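Methylaspartate ammonia-lyase (Citrobacter amalonaticus, PDB 1KKO) catalyses the reversible anti elimination of ammonia from L-threo-3-methylaspartate to give mesaconate, with magnesium as cofactor. Local coordinates at residues 191-196 with 235-240; 270-275 with 300-305; 304-309 with 323-328. All blocks are in the same frame, centred on the assembly; numbering follows the deposited sequence.

Interaction 1 of 3, residues 191-196 with 235-240; sequences VLPHAL and LHIDVY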
loop_
_atom_site.group_PDB
_atom_site.type_symbol
_atom_site.label_atom_id
_atom_site.label_comp_id
_atom_site.label_asym_id
_atom_site.label_seq_id
_atom_site.Cartn_x
_atom_site.Cartn_y
_atom_site.Cartn_z
ATOM N N VAL A 191 10.562 -14.975 2.475
ATOM C CA VAL A 191 11.721 -14.537 3.233
ATOM C C VAL A 191 11.246 -13.479 4.225
ATOM O O VAL A 191 10.445 -12.613 3.865
ATOM C CB VAL A 191 12.792 -13.936 2.303
ATOM C CG1 VAL A 191 14.083 -13.669 3.084
ATOM C CG2 VAL A 191 13.063 -14.846 1.103
ATOM N N LEU A 192 11.756 -13.503 5.450
ATOM C CA LEU A 192 11.253 -12.605 6.474
ATOM C C LEU A 192 12.248 -12.547 7.609
ATOM O O LEU A 192 13.083 -13.445 7.728
ATOM C CB LEU A 192 9.896 -13.102 6.993
ATOM C CG LEU A 192 9.880 -14.353 7.873
ATOM C CD1 LEU A 192 8.542 -14.463 8.587
ATOM C CD2 LEU A 192 10.202 -15.630 7.105
ATOM N N PRO A 193 12.129 -11.579 8.514
ATOM C CA PRO A 193 11.177 -10.470 8.522
ATOM C C PRO A 193 11.855 -9.100 8.609
ATOM O O PRO A 193 11.166 -8.119 8.910
ATOM C CB PRO A 193 10.486 -10.704 9.851
ATOM C CG PRO A 193 11.693 -11.032 10.745
ATOM C CD PRO A 193 12.723 -11.723 9.848
ATOM N N HIS A 194 13.165 -9.056 8.369
ATOM C CA HIS A 194 13.995 -7.860 8.487
ATOM C C HIS A 194 14.262 -7.478 9.961
ATOM O O HIS A 194 15.427 -7.454 10.394
ATOM C CB HIS A 194 13.430 -6.704 7.650
ATOM C CG HIS A 194 14.287 -5.485 7.668
ATOM N ND1 HIS A 194 15.076 -5.085 6.612
ATOM C CD2 HIS A 194 14.462 -4.565 8.644
ATOM C CE1 HIS A 194 15.702 -3.968 6.946
ATOM N NE2 HIS A 194 15.331 -3.623 8.165
ATOM N N ALA A 195 13.193 -7.169 10.699
ATOM C CA ALA A 195 13.215 -6.965 12.153
ATOM C C ALA A 195 13.851 -5.688 12.669
ATOM O O ALA A 195 13.858 -5.465 13.879
ATOM C CB ALA A 195 13.816 -8.176 12.846
ATOM N N LEU A 196 14.392 -4.867 11.777
ATOM C CA LEU A 196 14.916 -3.542 12.125
ATOM C C LEU A 196 15.714 -3.578 13.429
ATOM O O LEU A 196 15.389 -2.893 14.400
ATOM C CB LEU A 196 13.767 -2.536 12.215
ATOM C CG LEU A 196 14.147 -1.056 12.257
ATOM C CD1 LEU A 196 14.923 -0.620 11.052
ATOM C CD2 LEU A 196 12.878 -0.237 12.388
ATOM N N LEU A 235 15.168 -16.844 6.663
ATOM C CA LEU A 235 15.236 -15.747 7.619
ATOM C C LEU A 235 16.279 -14.744 7.158
ATOM O O LEU A 235 17.382 -15.112 6.769
ATOM C CB LEU A 235 15.583 -16.270 9.008
ATOM C CG LEU A 235 14.714 -17.430 9.500
ATOM C CD1 LEU A 235 15.107 -17.771 10.932
ATOM C CD2 LEU A 235 13.233 -17.091 9.389
ATOM N N HIS A 236 15.920 -13.467 7.194
ATOM C CA HIS A 236 16.802 -12.397 6.739
ATOM C C HIS A 236 16.558 -11.254 7.708
ATOM O O HIS A 236 15.447 -10.730 7.811
ATOM C CB HIS A 236 16.437 -12.058 5.296
ATOM C CG HIS A 236 17.204 -10.937 4.668
ATOM N ND1 HIS A 236 17.433 -10.893 3.311
ATOM C CD2 HIS A 236 17.719 -9.794 5.176
ATOM C CE1 HIS A 236 18.057 -9.769 3.012
ATOM N NE2 HIS A 236 18.239 -9.079 4.124
ATOM N N ILE A 237 17.594 -10.915 8.463
ATOM C CA ILE A 237 17.517 -9.905 9.501
ATOM C C ILE A 237 18.587 -8.855 9.260
ATOM O O ILE A 237 19.735 -9.187 8.991
ATOM C CB ILE A 237 17.693 -10.571 10.882
ATOM C CG1 ILE A 237 16.503 -11.504 11.165
ATOM C CG2 ILE A 237 17.858 -9.518 11.977
ATOM C CD1 ILE A 237 16.696 -12.442 12.355
ATOM N N ASP A 238 18.185 -7.586 9.326
ATOM C CA ASP A 238 19.076 -6.450 9.102
ATOM C C ASP A 238 19.455 -5.856 10.447
ATOM O O ASP A 238 18.585 -5.441 11.234
ATOM C CB ASP A 238 18.365 -5.394 8.254
ATOM C CG ASP A 238 19.289 -4.294 7.738
ATOM O OD1 ASP A 238 20.449 -4.119 8.216
ATOM O OD2 ASP A 238 18.880 -3.538 6.818
ATOM N N VAL A 239 20.757 -5.807 10.701
ATOM C CA VAL A 239 21.266 -5.355 11.992
ATOM C C VAL A 239 21.960 -3.999 11.988
ATOM O O VAL A 239 22.524 -3.597 13.000
ATOM C CB VAL A 239 22.160 -6.417 12.632
ATOM C CG1 VAL A 239 21.415 -7.735 12.731
ATOM C CG2 VAL A 239 23.446 -6.604 11.838
ATOM N N TYR A 240 21.929 -3.284 10.871
ATOM C CA TYR A 240 22.370 -1.888 10.856
ATOM C C TYR A 240 23.708 -1.642 11.523
ATOM O O TYR A 240 23.882 -0.646 12.237
ATOM C CB TYR A 240 21.287 -1.000 11.488
ATOM C CG TYR A 240 20.086 -0.943 10.597
ATOM C CD1 TYR A 240 19.098 -1.902 10.692
ATOM C CD2 TYR A 240 19.973 0.025 9.615
ATOM C CE1 TYR A 240 18.006 -1.888 9.860
ATOM C CE2 TYR A 240 18.874 0.054 8.771
ATOM C CZ TYR A 240 17.901 -0.911 8.900
ATOM O OH TYR A 240 16.809 -0.902 8.062
#

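Interaction 2 of 3, residues 270-275 with 300-305; sequences LYIEGP and SGVKIV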
loop_
_atom_site.group_PDB
_atom_site.type_symbol
_atom_site.label_atom_id
_atom_site.label_comp_id
_atom_site.label_asym_id
_atom_site.label_seq_id
_atom_site.Cartn_x
_atom_site.Cartn_y
_atom_site.Cartn_z
ATOM N N LEU A 270 19.547 -18.734 7.107
ATOM C CA LEU A 270 19.680 -17.455 7.779
ATOM C C LEU A 270 20.619 -16.525 7.033
ATOM O O LEU A 270 21.717 -16.909 6.626
ATOM C CB LEU A 270 20.171 -17.661 9.217
ATOM C CG LEU A 270 20.395 -16.404 10.058
ATOM C CD1 LEU A 270 19.078 -15.672 10.312
ATOM C CD2 LEU A 270 21.068 -16.766 11.378
ATOM N N TYR A 271 20.146 -15.289 6.861
ATOM C CA TYR A 271 20.913 -14.212 6.271
ATOM C C TYR A 271 20.956 -13.044 7.251
ATOM O O TYR A 271 19.922 -12.685 7.832
ATOM C CB TYR A 271 20.235 -13.714 5.003
ATOM C CG TYR A 271 20.400 -14.583 3.782
ATOM C CD1 TYR A 271 19.768 -15.809 3.682
ATOM C CD2 TYR A 271 21.178 -14.166 2.719
ATOM C CE1 TYR A 271 19.921 -16.610 2.551
ATOM C CE2 TYR A 271 21.314 -14.942 1.568
ATOM C CZ TYR A 271 20.680 -16.158 1.494
ATOM O OH TYR A 271 20.817 -16.928 0.353
ATOM N N ILE A 272 22.140 -12.456 7.418
ATOM C CA ILE A 272 22.302 -11.271 8.250
ATOM C C ILE A 272 22.783 -10.128 7.371
ATOM O O ILE A 272 23.847 -10.206 6.767
ATOM C CB ILE A 272 23.313 -11.518 9.386
ATOM C CG1 ILE A 272 22.832 -12.628 10.327
ATOM C CG2 ILE A 272 23.584 -10.211 10.153
ATOM C CD1 ILE A 272 21.547 -12.336 11.083
ATOM N N GLU A 273 21.966 -9.087 7.276
ATOM C CA GLU A 273 22.285 -7.924 6.461
ATOM C C GLU A 273 22.930 -6.829 7.297
ATOM O O GLU A 273 22.538 -6.594 8.443
ATOM C CB GLU A 273 21.020 -7.405 5.759
ATOM C CG GLU A 273 21.275 -6.211 4.849
ATOM C CD GLU A 273 20.121 -5.884 3.923
ATOM O OE1 GLU A 273 19.009 -6.405 4.110
ATOM O OE2 GLU A 273 20.331 -5.076 2.999
ATOM N N GLY A 274 23.924 -6.176 6.715
ATOM C CA GLY A 274 24.598 -5.073 7.369
ATOM C C GLY A 274 25.237 -5.407 8.705
ATOM O O GLY A 274 25.026 -4.706 9.681
ATOM N N PRO A 275 26.037 -6.458 8.793
ATOM C CA PRO A 275 26.606 -6.812 10.098
ATOM C C PRO A 275 27.480 -5.716 10.715
ATOM O O PRO A 275 27.485 -5.573 11.944
ATOM C CB PRO A 275 27.432 -8.061 9.787
ATOM C CG PRO A 275 27.715 -7.980 8.349
ATOM C CD PRO A 275 26.451 -7.411 7.745
ATOM N N SER A 300 30.293 -22.266 8.522
ATOM C CA SER A 300 28.952 -21.757 8.798
ATOM C C SER A 300 28.075 -21.721 7.553
ATOM O O SER A 300 28.541 -21.428 6.461
ATOM C CB SER A 300 29.031 -20.344 9.365
ATOM O OG SER A 300 27.729 -19.850 9.652
ATOM N N GLY A 301 26.790 -21.984 7.739
ATOM C CA GLY A 301 25.839 -21.890 6.646
ATOM C C GLY A 301 25.134 -20.543 6.621
ATOM O O GLY A 301 24.266 -20.321 5.776
ATOM N N VAL A 302 25.504 -19.649 7.534
ATOM C CA VAL A 302 24.872 -18.332 7.610
ATOM C C VAL A 302 25.501 -17.412 6.575
ATOM O O VAL A 302 26.709 -17.400 6.389
ATOM C CB VAL A 302 25.001 -17.702 9.012
ATOM C CG1 VAL A 302 24.266 -16.359 9.067
ATOM C CG2 VAL A 302 24.460 -18.634 10.086
ATOM N N LYS A 303 24.670 -16.620 5.907
ATOM C CA LYS A 303 25.151 -15.729 4.862
ATOM C C LYS A 303 25.044 -14.265 5.275
ATOM O O LYS A 303 24.220 -13.929 6.107
ATOM C CB LYS A 303 24.362 -15.975 3.578
ATOM C CG LYS A 303 24.671 -17.332 2.944
ATOM C CD LYS A 303 23.806 -17.576 1.728
ATOM C CE LYS A 303 24.098 -18.895 1.052
ATOM N NZ LYS A 303 23.085 -19.152 -0.006
ATOM N N ILE A 304 25.892 -13.415 4.707
ATOM C CA ILE A 304 25.813 -11.977 4.984
ATOM C C ILE A 304 25.493 -11.197 3.711
ATOM O O ILE A 304 25.826 -11.603 2.588
ATOM C CB ILE A 304 27.063 -11.411 5.723
ATOM C CG1 ILE A 304 28.336 -11.575 4.896
ATOM C CG2 ILE A 304 27.181 -12.043 7.109
ATOM C CD1 ILE A 304 29.515 -10.763 5.424
ATOM N N VAL A 305 24.819 -10.072 3.930
ATOM C CA VAL A 305 24.323 -9.216 2.872
ATOM C C VAL A 305 24.913 -7.813 3.006
ATOM O O VAL A 305 24.805 -7.187 4.063
ATOM C CB VAL A 305 22.786 -9.092 2.955
ATOM C CG1 VAL A 305 22.245 -8.356 1.731
ATOM C CG2 VAL A 305 22.139 -10.451 3.091
HETATM O O HOH W 1 22.093 -18.917 4.616
HETATM O O HOH W 2 21.695 -20.660 7.671
#

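Interaction 3 of 3, residues 304-309 with 323-328; sequences IVADEW and GSCHMV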
loop_
_atom_site.group_PDB
_atom_site.type_symbol
_atom_site.label_atom_id
_atom_site.label_comp_id
_atom_site.label_asym_id
_atom_site.label_seq_id
_atom_site.Cartn_x
_atom_site.Cartn_y
_atom_site.Cartn_z
ATOM N N ILE A 304 25.892 -13.415 4.707
ATOM C CA ILE A 304 25.813 -11.977 4.984
ATOM C C ILE A 304 25.493 -11.197 3.711
ATOM O O ILE A 304 25.826 -11.603 2.588
ATOM C CB ILE A 304 27.063 -11.411 5.723
ATOM C CG1 ILE A 304 28.336 -11.575 4.896
ATOM C CG2 ILE A 304 27.181 -12.043 7.109
ATOM C CD1 ILE A 304 29.515 -10.763 5.424
ATOM N N VAL A 305 24.819 -10.072 3.930
ATOM C CA VAL A 305 24.323 -9.216 2.872
ATOM C C VAL A 305 24.913 -7.813 3.006
ATOM O O VAL A 305 24.805 -7.187 4.063
ATOM C CB VAL A 305 22.786 -9.092 2.955
ATOM C CG1 VAL A 305 22.245 -8.356 1.731
ATOM C CG2 VAL A 305 22.139 -10.451 3.091
ATOM N N ALA A 306 25.515 -7.306 1.935
ATOM C CA ALA A 306 25.999 -5.935 1.898
ATOM C C ALA A 306 24.840 -4.994 1.658
ATOM O O ALA A 306 23.883 -5.316 0.964
ATOM C CB ALA A 306 27.018 -5.764 0.825
ATOM N N ASP A 307 24.941 -3.801 2.215
ATOM C CA ASP A 307 23.911 -2.789 2.023
ATOM C C ASP A 307 24.562 -1.408 2.100
ATOM O O ASP A 307 24.758 -0.755 1.075
ATOM C CB ASP A 307 22.822 -2.977 3.071
ATOM C CG ASP A 307 21.749 -1.929 3.006
ATOM O OD1 ASP A 307 21.549 -1.297 1.948
ATOM O OD2 ASP A 307 21.033 -1.681 3.997
ATOM N N GLU A 308 24.915 -0.977 3.308
ATOM C CA GLU A 308 25.562 0.319 3.493
ATOM C C GLU A 308 26.812 0.438 2.612
ATOM O O GLU A 308 27.638 -0.471 2.558
ATOM C CB GLU A 308 25.974 0.520 4.957
ATOM C CG GLU A 308 24.880 0.368 6.008
ATOM C CD GLU A 308 24.722 -1.051 6.551
ATOM O OE1 GLU A 308 25.089 -2.029 5.858
ATOM O OE2 GLU A 308 24.216 -1.184 7.692
ATOM N N TRP A 309 26.931 1.583 1.949
ATOM C CA TRP A 309 28.055 1.954 1.082
ATOM C C TRP A 309 28.042 1.231 -0.257
ATOM O O TRP A 309 28.956 1.416 -1.062
ATOM C CB TRP A 309 29.403 1.806 1.799
ATOM C CG TRP A 309 29.380 2.627 3.048
ATOM C CD1 TRP A 309 29.261 2.168 4.317
ATOM C CD2 TRP A 309 29.364 4.054 3.134
ATOM N NE1 TRP A 309 29.215 3.219 5.201
ATOM C CE2 TRP A 309 29.277 4.390 4.495
ATOM C CE3 TRP A 309 29.448 5.081 2.199
ATOM C CZ2 TRP A 309 29.243 5.708 4.939
ATOM C CZ3 TRP A 309 29.429 6.394 2.647
ATOM C CH2 TRP A 309 29.328 6.687 4.000
ATOM N N GLY A 323 34.476 -10.313 -3.821
ATOM C CA GLY A 323 34.016 -11.514 -3.149
ATOM C C GLY A 323 33.708 -11.205 -1.697
ATOM O O GLY A 323 33.953 -12.005 -0.803
ATOM N N SER A 324 33.107 -10.043 -1.468
ATOM C CA SER A 324 33.002 -9.516 -0.120
ATOM C C SER A 324 31.918 -10.123 0.757
ATOM O O SER A 324 32.003 -10.031 1.981
ATOM C CB SER A 324 32.828 -8.004 -0.188
ATOM O OG SER A 324 31.628 -7.659 -0.853
ATOM N N CYS A 325 30.915 -10.748 0.151
ATOM C CA CYS A 325 29.761 -11.228 0.892
ATOM C C CYS A 325 28.961 -12.136 -0.017
ATOM O O CYS A 325 29.306 -12.295 -1.181
ATOM C CB CYS A 325 28.903 -10.043 1.341
ATOM S SG CYS A 325 28.445 -8.961 -0.001
ATOM N N HIS A 326 27.908 -12.731 0.509
ATOM C CA HIS A 326 27.128 -13.688 -0.260
ATOM C C HIS A 326 26.049 -13.066 -1.110
ATOM O O HIS A 326 25.665 -13.628 -2.123
ATOM C CB HIS A 326 26.485 -14.685 0.689
ATOM C CG HIS A 326 27.465 -15.324 1.611
ATOM N ND1 HIS A 326 27.786 -14.780 2.834
ATOM C CD2 HIS A 326 28.225 -16.437 1.478
ATOM C CE1 HIS A 326 28.699 -15.534 3.418
ATOM N NE2 HIS A 326 28.978 -16.548 2.621
HETATM N N MSE A 327 25.553 -11.914 -0.672
HETATM C CA MSE A 327 24.423 -11.250 -1.301
HETATM C C MSE A 327 24.606 -9.758 -1.141
HETATM O O MSE A 327 25.189 -9.311 -0.157
HETATM C CB MSE A 327 23.139 -11.689 -0.597
HETATM C CG MSE A 327 21.869 -11.037 -1.095
HETATM SE SE MSE A 327 20.306 -11.677 -0.127
HETATM C CE MSE A 327 19.779 -13.076 -1.335
ATOM N N VAL A 328 24.135 -8.992 -2.121
ATOM C CA VAL A 328 24.161 -7.539 -2.039
ATOM C C VAL A 328 22.758 -6.977 -2.214
ATOM O O VAL A 328 22.020 -7.428 -3.086
ATOM C CB VAL A 328 25.055 -6.893 -3.123
ATOM C CG1 VAL A 328 26.519 -7.164 -2.861
ATOM C CG2 VAL A 328 24.684 -7.357 -4.483
#

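Interaction 1 of 3, residues 191-196 with 235-240
H194 and D238 both carry CG anti to the backbone N (chi1 -176° in H194), and their side chains run side by side, pointing the same way. The H194 torsion turns its CG toward D238, and D238 CB lies over one face of the imidazole, offset toward the rim. The CH-pi distance from D238 CB to the H194 ring centroid is 3.6 Å. The carboxylate plane is turned 68° from the ring. D238 OD2 stands 3.2 Å from H194 CE1.

Y240 meets the same imidazole at its edge. Y240 OH lies in the ring plane and forms a hydrogen bond of 3.1 Å with H194 NE2. The two rings meet rim to rim, with planes at 64°. L196 CD1 packs beside Y240, 3.5 Å from Y240 CE1. D238 OD1 lies over a face of the tyrosine ring and accepts from Y240 N at 3.2 Å. That bond closes an Asx turn and ties Y240 to the aspartate.

The backbones are neighbouring parallel strands of the TIM barrel. H236 N donates to L192 O, H194 N to H236 O, and D238 N to H194 O. P193 follows a cis peptide bond in this stretch. V191 CG1 packs 3.6 Å from H236 CB. The two ring nitrogens of H236 are bonded to R382 and to E273.

D238 is a magnesium ligand, and H194 is the transition-state stabiliser. Q172, which binds the substrate, lies close to the H194 side chain. Besides binding magnesium, D238 packs against H194 and holds the backbone of Y240. Contacts on both face and edge would limit rotation of the H194 ring, and the bond at NE2 is consistent with Y240 helping to orient the imidazole.

Interaction 2 of 3, residues 270-275 with 300-305
The beta-alpha-beta unit of strand 270-273, helix 281-298 and strand 303-306 sets Y271 beside K303 and E273 beside V305. The Y271 and K303 side chains point the same way. K303 CB sits over one face of the tyrosine ring, offset toward the rim, 4.0 Å from the Y271 ring centroid. The lysine chain is extended beyond CG, and K303 CD passes 3.4 Å from Y271 CZ. K303 NZ then donates to Y271 OH at 3.2 Å. Both polar ends have a further partner in E354, which forms a salt bridge with K303 and a hydrogen bond with Y271. V305 CG2 touches the edge of the tyrosine ring, 3.9 Å from Y271 CD2.

The crossover joins two adjacent parallel strands of the enolase-superfamily barrel, and the backbone ladder between them is regular. K303 N donates to L270 O, I272 N to K303 O, and V305 N to I272 O. G274 N donates to V305 O with an N-H...O angle of 174°, so the ladder runs one residue past strand 270-273. At the other end a water donates to both L270 O and G301 O. It bridges the first residue of strand 270-273 to the loop ahead of strand 303-306.

E273 is a magnesium ligand. Its CG is anti to the backbone N (chi1 -178°), which places E273 CG 3.7 Å from V305 O. Its carboxylate is also bonded to Q329 through OE2. I272 and I304 are on the opposite face of the sheet. There I304 packs on I291 and T292 of helix 281-298, and I304 CG2 lies 4.3 Å from P275 CG. V302 CG1 fits 4.0 Å from L270 CD2.

Interaction 3 of 3, residues 304-309 with 323-328
S324 O approaches the tip of I304, just after G323 has ended helix 313-321 in a Schellman motif. S324 OG is bonded back to F319 O in that helix. C325 comes next. Its SG lies between the backbone N and the carbonyl carbon (chi1 54°) and reaches A306 CB at 3.6 Å. C325 CB rests 3.9 Å from I304 CG1.

H326 makes two bonds to one residue. H326 ND1 accepts from I304 N at 3.0 Å, with an N-H...N angle of 169°. The donor is tilted 29° out of the imidazole plane. H326 N donates to I304 O at 3.2 Å. M327 N donates to the same I304 O at 3.3 Å, so two successive N-H groups share one carbonyl. Both polar backbone atoms of I304 are therefore held, by the ring and backbone of H326 and by M327 N.

M327 is a selenomethionine, and the regular strand pairing begins here. A306 N donates to M327 O at 2.9 Å. The M327 side chain lies alongside V305, with M327 SE 3.9 Å from V305 CG2. V328 points to the other face of the sheet, where V328 CG1 meets A306 CB at 4.0 Å.

D307, a magnesium ligand, directly follows strand 303-306, whose last residue is held by this ladder. The contact closes the beta-alpha-beta unit of strand 303-306, helix 313-321 and strand 327-330. On one face M327 packs against Y271 of strand 270-273 and Y356 of strand 354-357. On the other, A306 touches L288 of helix 281-298, and S324 O is bonded to T292 of that helix.

How the interactions relate
All three are buried contacts between neighbouring parallel strands of one barrel. Interaction 1 joins 191-194 to 234-238, interaction 2 joins 270-273 to 303-306, and interaction 3 joins 303-306 to 327-330. Interactions 2 and 3 share I304 and V305. Interactions 1 and 2 meet because strands 234-238 and 270-273 are neighbours in the sheet. Among the magnesium ligands, D238 and E273 take part in their contacts, while D307 only follows the paired strand. Interaction 1 is polar and aromatic around H194. Interaction 2 combines a full backbone ladder with a tyrosine-lysine pair that reaches the partly exposed K303. Interaction 3 is a shorter ladder, with a histidine ring bonded to the backbone and small apolar side chains.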